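Side-chain contact in rhamnose ABC transporter, periplasmic rhamnose-binding protein (Kribbella flavida, PDB 4KVF), which probably binds a carbohydrate, most likely rhamnose, in the periplasmic binding protein fold for delivery to an ABC transporter: residues T301-Q304 and G305-F308. Numbering follows the deposited sequence.
Sequences TGAQ and GEKF
Glu306 reaches across to the preceding loop, where its carboxylate binds the backbone amides of Thr301 and Gly302, closing a surface loop around a type II beta turn, Ala303 to Glu306. The loop leads from helix 281-296 into strand 307-309, which pairs with strand 315-317 in a two-stranded antiparallel hairpin of this periplasmic binding protein. With CG of Glu306 anti to its own carbonyl carbon (chi1 -72°), the chain, extended beyond, carries the carboxylate to Thr301; the side chains of Glu306 and Thr301 cross at about a right angle. The two oxygens divide the work. Glu306 OE1 accepts the nearly straight bond from Thr301 N at 2.7 Å and a more bent one from Gly302 N at 3.0 Å; both donors lie on its syn side, tilted out of the carboxylate plane toward opposite faces. Ala303 N adds a weak third bond to OE1, so three successive amides converge on one oxygen. Glu306 OE2 takes the hydroxyl of Thr301, Thr301 OG1 to Glu306 OE2 2.9 Å, also from the syn side. Bonds to both oxygens fix the rotation of the carboxylate, and Ala303 CB lies 3.7 Å from Glu306 CD. Shortening Glu306 to an alanine would probably leave the amides of Thr301 and Gly302 without their shared acceptor and the Thr301 hydroxyl free to turn. The turn's own backbone bond, Glu306 N to Ala303 O, is weak. At its corner Gly305 has a positive phi of 96°, where a beta carbon would clash with Gln304 O. Past the turn, Phe308 packs on Leu287, Ala291 and Ala294 of helix 281-296. Within the loop, Ala303 N also makes a weak bond to Thr301 OG1, 3.5 Å away.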
ATOM      1  N   THR A 301     -18.365   4.086 -14.150  1.00 29.97           N
ATOM      2  CA  THR A 301     -19.259   3.152 -13.451  1.00 34.70           C
ATOM      3  C   THR A 301     -18.468   2.078 -12.700  1.00 35.94           C
ATOM      4  O   THR A 301     -19.013   1.342 -11.864  1.00 34.89           O
ATOM      5  CB  THR A 301     -20.254   2.457 -14.422  1.00 33.07           C
ATOM      6  OG1 THR A 301     -19.534   1.633 -15.342  1.00 37.21           O
ATOM      7  CG2 THR A 301     -21.083   3.484 -15.207  1.00 32.02           C
ATOM      8  N   GLY A 302     -17.179   1.990 -13.000  1.00 32.60           N
ATOM      9  CA  GLY A 302     -16.343   0.955 -12.432  1.00 32.33           C
ATOM     10  C   GLY A 302     -16.102  -0.190 -13.399  1.00 34.78           C
ATOM     11  O   GLY A 302     -15.528  -1.217 -13.022  1.00 33.85           O
ATOM     12  N   ALA A 303     -16.536  -0.022 -14.645  1.00 35.43           N
ATOM     13  CA  ALA A 303     -16.308  -1.033 -15.680  1.00 37.06           C
ATOM     14  C   ALA A 303     -14.858  -0.937 -16.145  1.00 40.93           C
ATOM     15  O   ALA A 303     -14.300   0.156 -16.197  1.00 33.17           O
ATOM     16  CB  ALA A 303     -17.246  -0.824 -16.842  1.00 42.12           C
ATOM     17  N   GLN A 304     -14.248  -2.074 -16.471  1.00 38.37           N
ATOM     18  CA  GLN A 304     -12.843  -2.095 -16.888  1.00 34.89           C
ATOM     19  C   GLN A 304     -12.641  -1.291 -18.181  1.00 30.08           C
ATOM     20  O   GLN A 304     -13.444  -1.378 -19.110  1.00 32.15           O
ATOM     21  CB  GLN A 304     -12.355  -3.540 -17.091  1.00 33.27           C
ATOM     22  CG  GLN A 304     -10.873  -3.657 -17.441  1.00 35.88           C
ATOM     23  CD  GLN A 304     -10.432  -5.096 -17.637  1.00 40.99           C
ATOM     24  OE1 GLN A 304     -11.122  -6.026 -17.223  1.00 41.85           O
ATOM     25  NE2 GLN A 304      -9.284  -5.285 -18.281  1.00 53.57           N
ATOM     26  N   GLY A 305     -11.566  -0.502 -18.223  1.00 28.77           N
ATOM     27  CA  GLY A 305     -11.220   0.271 -19.400  1.00 26.63           C
ATOM     28  C   GLY A 305     -11.702   1.710 -19.379  1.00 25.52           C
ATOM     29  O   GLY A 305     -11.298   2.508 -20.227  1.00 29.66           O
ATOM     30  N   GLU A 306     -12.584   2.031 -18.433  1.00 25.36           N
ATOM     31  CA  GLU A 306     -13.076   3.392 -18.266  1.00 30.98           C
ATOM     32  C   GLU A 306     -11.949   4.272 -17.734  1.00 29.82           C
ATOM     33  O   GLU A 306     -11.117   3.817 -16.948  1.00 32.07           O
ATOM     34  CB  GLU A 306     -14.259   3.415 -17.289  1.00 27.17           C
ATOM     35  CG  GLU A 306     -15.526   2.809 -17.869  1.00 31.22           C
ATOM     36  CD  GLU A 306     -16.683   2.858 -16.899  1.00 35.86           C
ATOM     37  OE1 GLU A 306     -16.423   3.001 -15.687  1.00 34.38           O
ATOM     38  OE2 GLU A 306     -17.847   2.761 -17.351  1.00 41.94           O
ATOM     39  N   LYS A 307     -11.921   5.527 -18.172  1.00 27.11           N
ATOM     40  CA  LYS A 307     -10.861   6.453 -17.772  1.00 27.41           C
ATOM     41  C   LYS A 307     -11.434   7.653 -17.043  1.00 30.77           C
ATOM     42  O   LYS A 307     -12.542   8.094 -17.343  1.00 30.18           O
ATOM     43  CB  LYS A 307     -10.057   6.932 -18.992  1.00 31.85           C
ATOM     44  CG  LYS A 307      -9.325   5.827 -19.763  1.00 34.57           C
ATOM     45  CD  LYS A 307      -8.477   6.363 -20.931  1.00 34.83           C
ATOM     46  CE  LYS A 307      -9.348   6.771 -22.119  1.00 51.62           C
ATOM     47  NZ  LYS A 307      -8.543   7.131 -23.327  1.00 64.42           N
ATOM     48  N   PHE A 308     -10.673   8.187 -16.089  1.00 28.02           N
ATOM     49  CA  PHE A 308     -11.061   9.427 -15.430  1.00 29.46           C
ATOM     50  C   PHE A 308      -9.842  10.191 -14.958  1.00 31.41           C
ATOM     51  O   PHE A 308      -8.746   9.641 -14.883  1.00 29.21           O
ATOM     52  CB  PHE A 308     -12.010   9.165 -14.259  1.00 26.17           C
ATOM     53  CG  PHE A 308     -11.366   8.458 -13.101  1.00 24.17           C
ATOM     54  CD1 PHE A 308     -11.106   7.101 -13.162  1.00 25.79           C
ATOM     55  CD2 PHE A 308     -11.015   9.155 -11.943  1.00 23.43           C
ATOM     56  CE1 PHE A 308     -10.511   6.443 -12.083  1.00 23.20           C
ATOM     57  CE2 PHE A 308     -10.412   8.510 -10.876  1.00 24.74           C
ATOM     58  CZ  PHE A 308     -10.159   7.146 -10.947  1.00 25.44           C
TER